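Local coordinates for flagellar protein FliT (Bordetella bronchiseptica, PDB 3H3M) that probably serves as a small helical export chaperone in flagellum assembly, at residues 29-32 against 33-36; 42-45 against 46-49. One frame throughout, in Å; residues are numbered along the deposited sequence.

Interactions 1 and 2 are both turns of helix, each closed by main-chain bonds four residues apart, and they come in series: residues 29-36 in the C-terminal half of helix 20-39, residues 42-49 at the start of helix 43-63. A short turn joins the two helices, which fold back on each other as a helical hairpin, so the centres of the contacts lie about 10 Å apart. They touch directly, with Met34 CG 3.7 Å from His49 CB and Arg33 CB 3.8 Å from His49 NE2. Helix 72-105 completes the three-helix fold, and a second subunit packs against parts of both interactions.

Interaction 1: 29-32 against 33-36; sequences NLTS and RMLA
Arg33 folds back over the preceding turn of its own helix and lays its guanidinium across the backbone of Leu30. One face of the group covers Leu30 CA, which stands 3.5 Å above the plane and offset toward the rim, while Asn29 CB lies at the edge, in plane. The chain doubles back because it bends at its third torsion (chi3 -86°) after an extended second one. The leucine itself runs across the arginine at about a right angle, its CD1 coming to 3.8 Å from Arg33 NH1. On another side of the helix the selenomethionine Met34 also bends at chi3, turning its terminal methyl back toward Thr31, where CE neighbours the CG2 methyl and the CA atom. Its CG rests 3.4 Å from Leu30 O, the same carbonyl that accepts from Met34 N at 2.9 Å.

That bond is one of four successive i to i+4 bonds that define this stretch of alpha-helix, in the C-terminal half of helix 20-39 of an all-helical chain. The others run from Arg33 N to Asn29 O, from Leu35 N to Thr31 O and from Ala36 N to Ser32 O; all three are 3.0 Å long.

Polar side chains here have partners outside 29-36: Thr31 OG1 bonds to Ile27 O and Ala28 O, Ser32 OG to Ala28 O, and both hydroxyls also hydrogen-bond to Asn87 ND2 of helix 72-105. Asn29 OD1 bonds to Gln25 NE2, and Arg33 NH1 has a long, weak ion pair with Glu52 OE1. Leu30 packs on Tyr53 of helix 43-63, and Met34 reaches Arg92 of the second subunit.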
# COMPACT_ATOMS: atom_id res chain seq x y z
N ASN A 29 -9.63 5.50 -4.66
CA ASN A 29 -9.71 5.99 -6.05
C ASN A 29 -8.33 6.32 -6.56
O ASN A 29 -7.95 5.95 -7.69
CB ASN A 29 -10.69 7.18 -6.19
CG ASN A 29 -12.16 6.78 -5.89
OD1 ASN A 29 -12.53 5.59 -6.04
ND2 ASN A 29 -12.98 7.76 -5.47
N LEU A 30 -7.55 6.97 -5.70
CA LEU A 30 -6.21 7.36 -6.02
C LEU A 30 -5.32 6.15 -6.30
O LEU A 30 -4.59 6.14 -7.26
CB LEU A 30 -5.62 8.18 -4.90
CG LEU A 30 -4.21 8.63 -5.20
CD1 LEU A 30 -4.10 9.45 -6.48
CD2 LEU A 30 -3.69 9.40 -4.02
N THR A 31 -5.43 5.12 -5.46
CA THR A 31 -4.63 3.89 -5.64
C THR A 31 -5.01 3.15 -6.92
O THR A 31 -4.16 2.49 -7.52
CB THR A 31 -4.68 2.97 -4.39
OG1 THR A 31 -6.04 2.64 -4.09
CG2 THR A 31 -4.06 3.66 -3.20
N SER A 32 -6.27 3.30 -7.35
CA SER A 32 -6.72 2.75 -8.63
C SER A 32 -6.11 3.53 -9.82
O SER A 32 -5.71 2.94 -10.84
CB SER A 32 -8.26 2.73 -8.71
OG SER A 32 -8.85 1.79 -7.81
N ARG A 33 -6.02 4.85 -9.69
CA ARG A 33 -5.26 5.65 -10.67
C ARG A 33 -3.80 5.22 -10.67
O ARG A 33 -3.19 5.09 -11.74
CB ARG A 33 -5.39 7.16 -10.37
CG ARG A 33 -6.61 7.81 -11.04
CD ARG A 33 -6.80 9.23 -10.61
NE ARG A 33 -7.59 9.25 -9.38
CZ ARG A 33 -7.54 10.18 -8.41
NH1 ARG A 33 -6.72 11.25 -8.50
NH2 ARG A 33 -8.33 10.03 -7.32
N MSE A 34 -3.22 4.95 -9.50
CA MSE A 34 -1.81 4.55 -9.51
C MSE A 34 -1.65 3.27 -10.27
O MSE A 34 -0.71 3.11 -11.05
CB MSE A 34 -1.23 4.34 -8.13
CG MSE A 34 -1.29 5.51 -7.29
SE MSE A 34 -0.24 5.14 -5.69
CE MSE A 34 -1.33 3.67 -4.91
N LEU A 35 -2.57 2.34 -10.01
CA LEU A 35 -2.60 1.05 -10.74
C LEU A 35 -2.69 1.22 -12.26
O LEU A 35 -1.96 0.54 -12.96
CB LEU A 35 -3.74 0.16 -10.27
CG LEU A 35 -3.74 -1.29 -10.76
CD1 LEU A 35 -2.34 -1.92 -10.73
CD2 LEU A 35 -4.76 -2.14 -9.97
N ALA A 36 -3.56 2.10 -12.75
CA ALA A 36 -3.64 2.39 -14.18
C ALA A 36 -2.30 2.92 -14.78
O ALA A 36 -1.89 2.46 -15.82
CB ALA A 36 -4.84 3.38 -14.50

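Interaction 2: 42-45 against 46-49; sequences NWDL and VLNH
Leu45 sets one methyl over the imidazole of His49, one turn further along the helix, in a CH-pi contact. Leu45 CD1 sits 3.8 Å from the His49 ring centroid, 26° off the normal and displaced toward the rim, and His49 NE2 is the nearest ring atom, 3.5 Å away. Two torsions bring the groups together: Leu45 carries CG anti to its backbone N, whereas His49 has CG beside its own N (chi1 -75°), which turns a face of the ring to Leu45 CD1. The i to i+4 bond from His49 N to Leu45 O, 2.8 Å long, joins the same two residues.

These residues open helix 43-63, with Asn42 as its N-cap. Asn42 OD1 accepts from Leu45 N at 3.1 Å, with the donor above the carbonyl plane by 46°, while Asn42 O takes the N-H of Val46.

Val46 points CG2 back at the cap, 3.3 Å from Asn42 O. Further along, Asn48 places CB against Asp44 O, and its ND2 approaches Leu45 CD1. Trp43 packs on Ala95 and Gln98 of helix 72-105, and also on Leu99 of the second subunit, whose Leu96 meets Val46.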
# COMPACT_ATOMS: atom_id res chain seq x y z
N ASN A 42 4.01 3.92 -16.42
CA ASN A 42 4.27 5.35 -16.29
C ASN A 42 4.64 5.52 -14.85
O ASN A 42 3.84 5.84 -13.97
CB ASN A 42 3.06 6.20 -16.72
CG ASN A 42 3.43 7.64 -16.95
OD1 ASN A 42 4.30 8.20 -16.25
ND2 ASN A 42 2.77 8.29 -17.94
N TRP A 43 5.90 5.23 -14.61
CA TRP A 43 6.43 5.22 -13.26
C TRP A 43 6.36 6.59 -12.65
O TRP A 43 5.97 6.72 -11.52
CB TRP A 43 7.83 4.62 -13.28
CG TRP A 43 7.83 3.34 -14.08
CD1 TRP A 43 8.56 3.06 -15.20
CD2 TRP A 43 7.01 2.19 -13.85
NE1 TRP A 43 8.27 1.80 -15.65
CE2 TRP A 43 7.32 1.25 -14.84
CE3 TRP A 43 6.06 1.87 -12.89
CZ2 TRP A 43 6.74 0.01 -14.90
CZ3 TRP A 43 5.44 0.65 -12.98
CH2 TRP A 43 5.80 -0.28 -13.98
N ASP A 44 6.61 7.61 -13.45
CA ASP A 44 6.65 9.01 -12.97
C ASP A 44 5.28 9.56 -12.60
O ASP A 44 5.17 10.38 -11.68
CB ASP A 44 7.34 9.93 -14.01
CG ASP A 44 8.86 9.89 -13.89
OD1 ASP A 44 9.36 9.58 -12.77
OD2 ASP A 44 9.55 10.15 -14.90
N LEU A 45 4.25 9.09 -13.27
CA LEU A 45 2.90 9.40 -12.91
C LEU A 45 2.56 8.70 -11.61
O LEU A 45 2.04 9.34 -10.66
CB LEU A 45 1.91 8.99 -14.04
CG LEU A 45 0.43 9.23 -13.78
CD1 LEU A 45 0.13 10.64 -13.20
CD2 LEU A 45 -0.32 8.94 -15.08
N VAL A 46 2.91 7.43 -11.51
CA VAL A 46 2.62 6.69 -10.27
C VAL A 46 3.19 7.48 -9.10
O VAL A 46 2.49 7.70 -8.11
CB VAL A 46 3.22 5.27 -10.28
CG1 VAL A 46 3.14 4.67 -8.91
CG2 VAL A 46 2.53 4.40 -11.33
N LEU A 47 4.46 7.91 -9.23
CA LEU A 47 5.11 8.72 -8.20
C LEU A 47 4.41 10.05 -7.97
O LEU A 47 4.32 10.53 -6.87
CB LEU A 47 6.54 9.06 -8.61
CG LEU A 47 7.66 8.17 -8.08
CD1 LEU A 47 8.99 8.79 -8.54
CD2 LEU A 47 7.59 7.93 -6.56
N ASN A 48 3.96 10.68 -9.06
CA ASN A 48 3.28 11.94 -8.92
C ASN A 48 1.98 11.79 -8.13
O ASN A 48 1.64 12.64 -7.33
CB ASN A 48 3.02 12.58 -10.25
CG ASN A 48 2.16 13.78 -10.12
OD1 ASN A 48 2.62 14.84 -9.71
ND2 ASN A 48 0.88 13.62 -10.40
N HIS A 49 1.28 10.66 -8.34
CA HIS A 49 0.06 10.33 -7.55
C HIS A 49 0.35 10.15 -6.06
O HIS A 49 -0.51 10.37 -5.22
CB HIS A 49 -0.56 9.04 -8.05
CG HIS A 49 -1.28 9.16 -9.33
ND1 HIS A 49 -2.19 10.16 -9.58
CD2 HIS A 49 -1.31 8.35 -10.41
CE1 HIS A 49 -2.72 9.99 -10.78
NE2 HIS A 49 -2.19 8.90 -11.32